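Local coordinates for gluconate kinase (Lactobacillus acidophilus, PDB 3LL3), which binds ATP and D-xylulose and, as an FGGY-family carbohydrate kinase, probably phosphorylates a sugar or sugar acid such as xylulose or gluconate, at residues 119-124 / 190-194; 182-187 / 284-290; 303-307 / 317-321. Residue numbers count along the deposited sequence, not the author numbering.

Contact 1 (119-124 / 190-194); sequences QIYRKT and DQELL
This is a helix-to-helix contact held by a salt-bridge network, within the N-terminal FGGY family region and away from the ligand sites. It joins the C-terminal end of helix 116-124 to the first turn of helix 191-197. Residues 119-124 are helical, with Lys123 N bonded to Gln119 O at 2.9 Å. Asp190 precedes the second helix as its N-cap, phi/psi -76/115. Asp190 OD2 accepts from Leu193 N at 3.0 Å. The nearest CA pairs are Ile120 with Leu193, 7.9 Å, and Lys123 with Asp190, 7.6 Å. Lys123 (m, t, t, m) reaches across. Lys123 NZ forms salt bridges to Glu192 OE1 at 2.8 Å and Asp190 OD1 at 3.3 Å. The capping carboxylate thus serves both its own helix and the lysine. Glu192 is extended (t, t), and its OE2 accepts from Gln119 NE2 at 3.3 Å. Beside the charged groups, Leu193 (m, t) packs on three side chains: CD2 on Ile120 CG1 at 3.7 Å, CD1 on Thr124 CG2 at 3.6 Å, and CG on Lys123 CD at 3.9 Å. Thr124 (p) turns OG1 back to Ile120 O, 2.8 Å. Helix 133-143 adjoins this apolar side, where Ile134 touches both Ile120 and Leu193. Tyr121 OH bonds to Tyr280 O and Asp275 N, tying helix 116-124 to the chain leading into strand 281-284.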
loop_
_atom_site.group_PDB
_atom_site.type_symbol
_atom_site.label_atom_id
_atom_site.label_comp_id
_atom_site.label_asym_id
_atom_site.label_seq_id
_atom_site.Cartn_x
_atom_site.Cartn_y
_atom_site.Cartn_z
ATOM N N GLN A 119 -10.714 14.852 29.319
ATOM C CA GLN A 119 -11.216 14.902 30.684
ATOM C C GLN A 119 -12.349 13.907 30.866
ATOM O O GLN A 119 -12.428 13.217 31.879
ATOM C CB GLN A 119 -11.715 16.312 31.044
ATOM C CG GLN A 119 -12.177 16.407 32.504
ATOM C CD GLN A 119 -12.842 17.746 32.865
ATOM O OE1 GLN A 119 -13.577 18.332 32.067
ATOM N NE2 GLN A 119 -12.601 18.210 34.090
ATOM N N ILE A 120 -13.232 13.839 29.881
ATOM C CA ILE A 120 -14.298 12.841 29.903
ATOM C C ILE A 120 -13.703 11.424 29.997
ATOM O O ILE A 120 -14.170 10.579 30.785
ATOM C CB ILE A 120 -15.230 13.002 28.678
ATOM C CG1 ILE A 120 -16.139 14.217 28.865
ATOM C CG2 ILE A 120 -16.089 11.751 28.460
ATOM C CD1 ILE A 120 -16.828 14.651 27.602
ATOM N N TYR A 121 -12.655 11.175 29.215
ATOM C CA TYR A 121 -11.947 9.895 29.278
ATOM C C TYR A 121 -11.366 9.600 30.669
ATOM O O TYR A 121 -11.545 8.522 31.206
ATOM C CB TYR A 121 -10.844 9.808 28.220
ATOM C CG TYR A 121 -10.149 8.477 28.281
ATOM C CD1 TYR A 121 -10.782 7.327 27.823
ATOM C CD2 TYR A 121 -8.876 8.357 28.826
ATOM C CE1 TYR A 121 -10.159 6.083 27.906
ATOM C CE2 TYR A 121 -8.240 7.132 28.903
ATOM C CZ TYR A 121 -8.887 5.999 28.445
ATOM O OH TYR A 121 -8.256 4.785 28.527
ATOM N N ARG A 122 -10.631 10.564 31.210
ATOM C CA ARG A 122 -10.086 10.420 32.553
ATOM C C ARG A 122 -11.193 10.164 33.578
ATOM O O ARG A 122 -10.982 9.387 34.498
ATOM C CB ARG A 122 -9.258 11.649 32.946
ATOM C CG ARG A 122 -7.753 11.497 32.816
ATOM C CD ARG A 122 -7.034 12.798 33.179
ATOM N NE ARG A 122 -6.686 13.546 31.975
ATOM C CZ ARG A 122 -7.207 14.716 31.633
ATOM N NH1 ARG A 122 -6.825 15.296 30.509
ATOM N NH2 ARG A 122 -8.093 15.314 32.413
ATOM N N LYS A 123 -12.371 10.772 33.410
ATOM C CA LYS A 123 -13.477 10.595 34.363
ATOM C C LYS A 123 -14.253 9.295 34.209
ATOM O O LYS A 123 -14.708 8.721 35.202
ATOM C CB LYS A 123 -14.489 11.739 34.258
ATOM C CG LYS A 123 -14.120 13.007 35.011
ATOM C CD LYS A 123 -15.020 14.153 34.566
ATOM C CE LYS A 123 -14.660 15.441 35.279
ATOM N NZ LYS A 123 -14.964 15.336 36.732
ATOM N N THR A 124 -14.444 8.855 32.969
ATOM C CA THR A 124 -15.464 7.834 32.706
ATOM C C THR A 124 -14.968 6.615 31.932
ATOM O O THR A 124 -15.706 5.655 31.769
ATOM C CB THR A 124 -16.670 8.420 31.937
ATOM O OG1 THR A 124 -16.289 8.692 30.577
ATOM C CG2 THR A 124 -17.191 9.713 32.607
ATOM N N ASP A 190 -21.284 11.412 36.933
ATOM C CA ASP A 190 -20.305 12.444 37.264
ATOM C C ASP A 190 -21.022 13.806 37.346
ATOM O O ASP A 190 -21.562 14.280 36.341
ATOM C CB ASP A 190 -19.207 12.475 36.198
ATOM C CG ASP A 190 -18.051 13.373 36.572
ATOM O OD1 ASP A 190 -17.049 12.856 37.095
ATOM O OD2 ASP A 190 -18.148 14.609 36.369
ATOM N N GLN A 191 -21.059 14.411 38.535
ATOM C CA GLN A 191 -21.817 15.662 38.719
ATOM C C GLN A 191 -21.356 16.808 37.821
ATOM O O GLN A 191 -22.173 17.550 37.264
ATOM C CB GLN A 191 -21.792 16.140 40.168
ATOM C CG GLN A 191 -22.755 17.330 40.397
ATOM C CD GLN A 191 -24.210 16.924 40.215
ATOM O OE1 GLN A 191 -24.930 17.481 39.385
ATOM N NE2 GLN A 191 -24.640 15.930 40.975
ATOM N N GLU A 192 -20.043 16.968 37.716
ATOM C CA GLU A 192 -19.448 17.945 36.820
ATOM C C GLU A 192 -19.922 17.766 35.372
ATOM O O GLU A 192 -20.280 18.732 34.703
ATOM C CB GLU A 192 -17.925 17.850 36.915
ATOM C CG GLU A 192 -17.179 18.940 36.210
ATOM C CD GLU A 192 -15.674 18.896 36.484
ATOM O OE1 GLU A 192 -15.227 18.085 37.337
ATOM O OE2 GLU A 192 -14.947 19.689 35.848
ATOM N N LEU A 193 -19.928 16.528 34.879
ATOM C CA LEU A 193 -20.391 16.279 33.510
ATOM C C LEU A 193 -21.908 16.534 33.347
ATOM O O LEU A 193 -22.357 17.049 32.318
ATOM C CB LEU A 193 -20.013 14.853 33.055
ATOM C CG LEU A 193 -18.521 14.557 32.857
ATOM C CD1 LEU A 193 -18.280 13.100 32.461
ATOM C CD2 LEU A 193 -17.867 15.519 31.827
ATOM N N LEU A 194 -22.696 16.166 34.357
ATOM C CA LEU A 194 -24.129 16.440 34.337
ATOM C C LEU A 194 -24.371 17.956 34.256
ATOM O O LEU A 194 -25.238 18.426 33.516
ATOM C CB LEU A 194 -24.810 15.885 35.591
ATOM C CG LEU A 194 -24.974 14.374 35.750
ATOM C CD1 LEU A 194 -25.527 14.056 37.129
ATOM C CD2 LEU A 194 -25.871 13.818 34.659
#

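Contact 2 (182-187 / 284-290); sequences LNLKTL and PADKTHY
The turn of a beta hairpin, formed by strands 281-284 and 289-296 of the seven-stranded mixed sheet of the C-terminal region, meets a loop of the N-terminal family region. The type I turn runs from Asp286 to His289. Asp286 OD1 accepts from Thr288 N at 2.9 Å, an Asx turn, and from His289 ND1 at 2.9 Å. In the facing loop, residues 184-186 have helical angles, and Leu187 is left-handed at 57/31. Leu184 and Pro284 have the nearest CA atoms, 6.8 Å apart. Three leucines pack on the proline: Leu182 CD2 to Pro284 CG 4.0 Å, Leu184 CD2 to Pro284 CG 3.6 Å, and Leu187 (m, t) CD2 to Pro284 CB 3.5 Å. Leu187 CD1 also lies 3.3 Å from Lys287 CD. Lys287 NZ gives a weak bond to Lys185 O, 3.2 Å. Water 2 links Lys287 NZ (2.9 Å) to Thr186 O (3.1 Å). Water 1 accepts from Lys287 NZ at 2.9 Å and donates to Leu184 O at 2.9 Å and Tyr290 OH at 2.7 Å.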
loop_
_atom_site.group_PDB
_atom_site.type_symbol
_atom_site.label_atom_id
_atom_site.label_comp_id
_atom_site.label_asym_id
_atom_site.label_seq_id
_atom_site.Cartn_x
_atom_site.Cartn_y
_atom_site.Cartn_z
ATOM N N LEU A 182 -20.710 8.093 33.328
ATOM C CA LEU A 182 -20.521 7.355 34.579
ATOM C C LEU A 182 -19.110 7.556 35.117
ATOM O O LEU A 182 -18.133 7.216 34.454
ATOM C CB LEU A 182 -20.773 5.866 34.362
ATOM C CG LEU A 182 -20.731 4.986 35.619
ATOM C CD1 LEU A 182 -21.992 5.178 36.442
ATOM C CD2 LEU A 182 -20.517 3.491 35.283
ATOM N N ASN A 183 -19.005 8.090 36.329
ATOM C CA ASN A 183 -17.709 8.298 36.966
ATOM C C ASN A 183 -17.054 6.966 37.341
ATOM O O ASN A 183 -17.682 6.108 37.950
ATOM C CB ASN A 183 -17.842 9.203 38.204
ATOM C CG ASN A 183 -16.491 9.612 38.787
ATOM O OD1 ASN A 183 -15.984 10.690 38.492
ATOM N ND2 ASN A 183 -15.901 8.752 39.601
ATOM N N LEU A 184 -15.786 6.807 36.988
ATOM C CA LEU A 184 -15.086 5.545 37.221
ATOM C C LEU A 184 -14.896 5.241 38.703
ATOM O O LEU A 184 -14.936 4.085 39.105
ATOM C CB LEU A 184 -13.723 5.549 36.535
ATOM C CG LEU A 184 -13.714 5.370 35.017
ATOM C CD1 LEU A 184 -12.336 5.623 34.485
ATOM C CD2 LEU A 184 -14.163 3.975 34.607
ATOM N N LYS A 185 -14.681 6.281 39.505
ATOM C CA LYS A 185 -14.389 6.110 40.931
ATOM C C LYS A 185 -15.624 5.959 41.817
ATOM O O LYS A 185 -15.602 5.216 42.790
ATOM C CB LYS A 185 -13.544 7.271 41.451
ATOM C CG LYS A 185 -12.072 7.167 41.116
ATOM C CD LYS A 185 -11.395 8.529 41.287
ATOM C CE LYS A 185 -10.021 8.560 40.617
ATOM N NZ LYS A 185 -9.613 9.951 40.249
ATOM N N THR A 186 -16.690 6.681 41.499
ATOM C CA THR A 186 -17.895 6.634 42.322
ATOM C C THR A 186 -18.886 5.597 41.811
ATOM O O THR A 186 -19.708 5.084 42.577
ATOM C CB THR A 186 -18.599 7.991 42.354
ATOM O OG1 THR A 186 -19.113 8.293 41.052
ATOM C CG2 THR A 186 -17.623 9.082 42.791
ATOM N N LEU A 187 -18.796 5.276 40.518
ATOM C CA LEU A 187 -19.801 4.435 39.865
ATOM C C LEU A 187 -21.214 5.017 39.997
ATOM O O LEU A 187 -22.205 4.288 40.051
ATOM C CB LEU A 187 -19.746 2.987 40.369
ATOM C CG LEU A 187 -18.369 2.332 40.212
ATOM C CD1 LEU A 187 -18.410 0.845 40.485
ATOM C CD2 LEU A 187 -17.787 2.615 38.814
ATOM N N PRO A 284 -16.758 0.128 33.756
ATOM C CA PRO A 284 -17.021 -0.600 35.009
ATOM C C PRO A 284 -18.138 -1.643 34.873
ATOM O O PRO A 284 -19.087 -1.432 34.108
ATOM C CB PRO A 284 -17.464 0.510 35.981
ATOM C CG PRO A 284 -16.868 1.764 35.446
ATOM C CD PRO A 284 -16.786 1.592 33.934
ATOM N N ALA A 285 -18.027 -2.742 35.616
ATOM C CA ALA A 285 -19.102 -3.727 35.726
ATOM C C ALA A 285 -19.645 -3.718 37.168
ATOM O O ALA A 285 -20.841 -3.915 37.416
ATOM C CB ALA A 285 -18.581 -5.127 35.339
ATOM N N ASP A 286 -18.741 -3.492 38.113
ATOM C CA ASP A 286 -19.094 -3.264 39.512
ATOM C C ASP A 286 -17.829 -2.775 40.183
ATOM O O ASP A 286 -16.849 -2.432 39.499
ATOM C CB ASP A 286 -19.623 -4.526 40.181
ATOM C CG ASP A 286 -18.668 -5.698 40.045
ATOM O OD1 ASP A 286 -17.532 -5.628 40.572
ATOM O OD2 ASP A 286 -19.056 -6.692 39.404
ATOM N N LYS A 287 -17.828 -2.720 41.505
ATOM C CA LYS A 287 -16.720 -2.052 42.188
ATOM C C LYS A 287 -15.369 -2.735 41.996
ATOM O O LYS A 287 -14.330 -2.094 42.105
ATOM C CB LYS A 287 -17.014 -1.875 43.683
ATOM C CG LYS A 287 -17.811 -0.620 43.995
ATOM C CD LYS A 287 -17.076 0.637 43.521
ATOM C CE LYS A 287 -15.797 0.879 44.299
ATOM N NZ LYS A 287 -15.373 2.301 44.154
ATOM N N THR A 288 -15.382 -4.030 41.707
ATOM C CA THR A 288 -14.136 -4.785 41.606
ATOM C C THR A 288 -13.933 -5.476 40.254
ATOM O O THR A 288 -13.116 -6.386 40.145
ATOM C CB THR A 288 -14.044 -5.840 42.731
ATOM O OG1 THR A 288 -15.073 -6.824 42.550
ATOM C CG2 THR A 288 -14.208 -5.169 44.106
ATOM N N HIS A 289 -14.687 -5.052 39.240
ATOM C CA HIS A 289 -14.553 -5.591 37.887
ATOM C C HIS A 289 -14.734 -4.462 36.864
ATOM O O HIS A 289 -15.776 -3.803 36.842
ATOM C CB HIS A 289 -15.569 -6.718 37.620
ATOM C CG HIS A 289 -15.425 -7.896 38.533
ATOM N ND1 HIS A 289 -15.937 -7.910 39.813
ATOM C CD2 HIS A 289 -14.831 -9.099 38.353
ATOM C CE1 HIS A 289 -15.663 -9.072 40.383
ATOM N NE2 HIS A 289 -14.987 -9.810 39.519
ATOM N N TYR A 290 -13.713 -4.263 36.030
ATOM C CA TYR A 290 -13.687 -3.215 35.018
ATOM C C TYR A 290 -13.334 -3.810 33.657
ATOM O O TYR A 290 -12.340 -4.515 33.521
ATOM C CB TYR A 290 -12.691 -2.104 35.426
ATOM C CG TYR A 290 -13.098 -1.516 36.755
ATOM C CD1 TYR A 290 -12.822 -2.185 37.943
ATOM C CD2 TYR A 290 -13.836 -0.340 36.821
ATOM C CE1 TYR A 290 -13.226 -1.674 39.168
ATOM C CE2 TYR A 290 -14.257 0.173 38.048
ATOM C CZ TYR A 290 -13.946 -0.498 39.214
ATOM O OH TYR A 290 -14.361 0.006 40.431
HETATM O O HOH W 1 -14.374 2.475 41.407
HETATM O O HOH W 2 -18.048 3.354 44.533
#

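Contact 3 (303-307 / 317-321); sequences FNWAR and PQDFL. With ATP (adenosine-5'-triphosphate), chain C.
Two helices cross nearly at right angles beside the ATP adenine. The axes of segments 303-307 and 317-321 approach to 10.5 Å at 82°. Arg307 and Phe320 have the nearest CA atoms, 6.3 Å apart. The aromatic interaction is edge-to-face (T-shaped). The edge of Phe303 (chi1 t, chi2 -92°) points at the face of Phe320 (chi1 t, chi2 -77°), with centroids 4.8 Å apart and planes at 61°. Apolar contacts surround this pair. Phe303 CE1 meets Pro317 CB at 3.9 Å, Phe303 CE2 meets Leu321 CD2 at 3.9 Å, and Ala306 CB meets Phe320 CE2 at 3.9 Å. Arg307 packs its CD 3.8 Å from Pro317 CD, while its NH1 bonds to Glu315 O in the connecting loop. Four residues of the two segments line the ATP pocket. ATP N3 lies over a face of Phe303, 3.8 Å from CD1. Pro317 CB is 3.6 Å from ATP N6, and Leu321 CD1 is 3.7 Å from ATP N1. Asn304 CB is 3.5 Å from the ribose O2'. Helix 365-388 packs against Ala306, Phe320 and Leu321, helix 407-417 also touches Leu321, and Trp305 NE1 bonds to His363 O of the second subunit.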
loop_
_atom_site.group_PDB
_atom_site.type_symbol
_atom_site.label_atom_id
_atom_site.label_comp_id
_atom_site.label_asym_id
_atom_site.label_seq_id
_atom_site.Cartn_x
_atom_site.Cartn_y
_atom_site.Cartn_z
ATOM N N PHE A 303 -11.496 -8.773 5.264
ATOM C CA PHE A 303 -11.274 -10.064 4.617
ATOM C C PHE A 303 -12.226 -10.229 3.434
ATOM O O PHE A 303 -11.833 -10.662 2.364
ATOM C CB PHE A 303 -11.490 -11.200 5.613
ATOM C CG PHE A 303 -11.380 -12.567 5.007
ATOM C CD1 PHE A 303 -12.500 -13.212 4.515
ATOM C CD2 PHE A 303 -10.143 -13.198 4.899
ATOM C CE1 PHE A 303 -12.409 -14.479 3.950
ATOM C CE2 PHE A 303 -10.043 -14.463 4.344
ATOM C CZ PHE A 303 -11.182 -15.105 3.861
ATOM N N ASN A 304 -13.484 -9.874 3.647
ATOM C CA ASN A 304 -14.464 -9.887 2.585
ATOM C C ASN A 304 -14.086 -8.963 1.431
ATOM O O ASN A 304 -14.148 -9.370 0.282
ATOM C CB ASN A 304 -15.828 -9.487 3.121
ATOM C CG ASN A 304 -16.936 -9.723 2.120
ATOM O OD1 ASN A 304 -17.617 -8.780 1.690
ATOM N ND2 ASN A 304 -17.128 -10.982 1.743
ATOM N N TRP A 305 -13.710 -7.718 1.734
ATOM C CA TRP A 305 -13.261 -6.797 0.685
ATOM C C TRP A 305 -12.110 -7.389 -0.132
ATOM O O TRP A 305 -12.129 -7.334 -1.361
ATOM C CB TRP A 305 -12.855 -5.432 1.253
ATOM C CG TRP A 305 -12.119 -4.587 0.249
ATOM C CD1 TRP A 305 -12.666 -3.715 -0.660
ATOM C CD2 TRP A 305 -10.697 -4.538 0.042
ATOM N NE1 TRP A 305 -11.668 -3.121 -1.407
ATOM C CE2 TRP A 305 -10.454 -3.612 -1.001
ATOM C CE3 TRP A 305 -9.605 -5.179 0.644
ATOM C CZ2 TRP A 305 -9.166 -3.319 -1.459
ATOM C CZ3 TRP A 305 -8.323 -4.887 0.183
ATOM C CH2 TRP A 305 -8.115 -3.964 -0.862
ATOM N N ALA A 306 -11.110 -7.943 0.550
ATOM C CA ALA A 306 -9.948 -8.516 -0.130
ATOM C C ALA A 306 -10.314 -9.714 -0.998
ATOM O O ALA A 306 -9.742 -9.902 -2.071
ATOM C CB ALA A 306 -8.864 -8.902 0.866
ATOM N N ARG A 307 -11.268 -10.510 -0.519
ATOM C CA ARG A 307 -11.709 -11.719 -1.207
ATOM C C ARG A 307 -12.348 -11.365 -2.542
ATOM O O ARG A 307 -12.104 -12.036 -3.547
ATOM C CB ARG A 307 -12.702 -12.504 -0.332
ATOM C CG ARG A 307 -13.317 -13.708 -1.017
ATOM C CD ARG A 307 -14.284 -14.460 -0.107
ATOM N NE ARG A 307 -15.498 -13.693 0.155
ATOM C CZ ARG A 307 -16.348 -13.285 -0.787
ATOM N NH1 ARG A 307 -16.122 -13.558 -2.065
ATOM N NH2 ARG A 307 -17.427 -12.589 -0.456
ATOM N N PRO A 317 -14.370 -17.945 0.745
ATOM C CA PRO A 317 -13.412 -17.695 1.825
ATOM C C PRO A 317 -12.345 -18.779 1.879
ATOM O O PRO A 317 -11.155 -18.481 2.033
ATOM C CB PRO A 317 -14.294 -17.756 3.071
ATOM C CG PRO A 317 -15.604 -17.208 2.601
ATOM C CD PRO A 317 -15.758 -17.681 1.170
ATOM N N GLN A 318 -12.766 -20.036 1.748
ATOM C CA GLN A 318 -11.824 -21.152 1.744
ATOM C C GLN A 318 -10.797 -21.059 0.608
ATOM O O GLN A 318 -9.616 -21.319 0.816
ATOM C CB GLN A 318 -12.560 -22.492 1.679
ATOM C CG GLN A 318 -11.663 -23.664 2.002
ATOM C CD GLN A 318 -10.939 -23.469 3.308
ATOM O OE1 GLN A 318 -11.551 -23.132 4.322
ATOM N NE2 GLN A 318 -9.625 -23.662 3.296
ATOM N N ASP A 319 -11.246 -20.693 -0.587
ATOM C CA ASP A 319 -10.325 -20.516 -1.716
ATOM C C ASP A 319 -9.262 -19.474 -1.342
ATOM O O ASP A 319 -8.071 -19.658 -1.592
ATOM C CB ASP A 319 -11.065 -20.044 -2.983
ATOM C CG ASP A 319 -11.985 -21.105 -3.583
ATOM O OD1 ASP A 319 -11.766 -22.306 -3.339
ATOM O OD2 ASP A 319 -12.931 -20.728 -4.313
ATOM N N PHE A 320 -9.713 -18.365 -0.753
ATOM C CA PHE A 320 -8.812 -17.286 -0.366
ATOM C C PHE A 320 -7.792 -17.790 0.635
ATOM O O PHE A 320 -6.595 -17.569 0.476
ATOM C CB PHE A 320 -9.626 -16.145 0.251
ATOM C CG PHE A 320 -8.838 -14.891 0.515
ATOM C CD1 PHE A 320 -7.983 -14.807 1.593
ATOM C CD2 PHE A 320 -8.986 -13.786 -0.291
ATOM C CE1 PHE A 320 -7.278 -13.651 1.861
ATOM C CE2 PHE A 320 -8.271 -12.611 -0.029
ATOM C CZ PHE A 320 -7.420 -12.554 1.049
ATOM N N LEU A 321 -8.273 -18.454 1.685
ATOM C CA LEU A 321 -7.400 -19.010 2.702
ATOM C C LEU A 321 -6.399 -19.981 2.080
ATOM O O LEU A 321 -5.217 -19.966 2.412
ATOM C CB LEU A 321 -8.237 -19.737 3.752
ATOM C CG LEU A 321 -9.142 -18.809 4.557
ATOM C CD1 LEU A 321 -10.031 -19.620 5.479
ATOM C CD2 LEU A 321 -8.295 -17.816 5.342
HETATM P PG ATP C . -23.117 -12.053 14.348
HETATM O O1G ATP C . -23.600 -12.852 12.973
HETATM O O2G ATP C . -22.961 -13.125 15.607
HETATM O O3G ATP C . -24.077 -10.999 14.667
HETATM P PB ATP C . -21.072 -11.149 12.556
HETATM O O1B ATP C . -19.644 -10.349 12.717
HETATM O O2B ATP C . -22.017 -10.417 11.723
HETATM O O3B ATP C . -21.638 -11.359 14.103
HETATM P PA ATP C . -19.591 -13.633 11.952
HETATM O O1A ATP C . -18.924 -13.816 13.438
HETATM O O2A ATP C . -20.027 -14.900 11.379
HETATM O O3A ATP C . -20.917 -12.646 11.856
HETATM O "O5'" ATP C . -18.401 -13.031 10.988
HETATM C "C5'" ATP C . -18.748 -12.591 9.697
HETATM C "C4'" ATP C . -17.488 -12.515 8.870
HETATM O "O4'" ATP C . -16.739 -13.702 8.662
HETATM C "C3'" ATP C . -17.443 -11.704 7.541
HETATM O "O3'" ATP C . -17.017 -10.380 7.673
HETATM C "C2'" ATP C . -16.665 -12.640 6.546
HETATM O "O2'" ATP C . -15.882 -11.934 5.623
HETATM C "C1'" ATP C . -15.935 -13.531 7.527
HETATM N N9 ATP C . -15.706 -14.883 7.040
HETATM C C8 ATP C . -16.604 -15.746 6.526
HETATM N N7 ATP C . -15.915 -16.973 6.319
HETATM C C5 ATP C . -14.579 -16.806 6.748
HETATM C C6 ATP C . -13.470 -17.682 6.786
HETATM N N6 ATP C . -13.634 -19.062 6.346
HETATM N N1 ATP C . -12.294 -17.259 7.261
HETATM C C2 ATP C . -12.135 -15.969 7.714
HETATM N N3 ATP C . -13.226 -15.118 7.672
HETATM C C4 ATP C . -14.426 -15.548 7.190
#

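Overall arrangement
Contacts 1 and 2 adjoin, with centres about 13 Å apart. Lys123 O and Leu184 N, 2.8 Å apart, probably form a hydrogen bond between them. Their segments alternate along the chain: 119-124, 182-187, 190-194, then 284-290. Contact 1 stays within the N-terminal family region. Contact 2 ties that region to the sheet of the C-terminal one. Contact 3 follows both in sequence and lies across the chain's centre, about 43 Å from contact 1 and about 41 Å from contact 2, centre to centre. Strand 289-296 leads from contact 2 towards helix 300-311 of contact 3. Contact 3 lines the ATP pocket, whereas the other two lie away from the ligand sites.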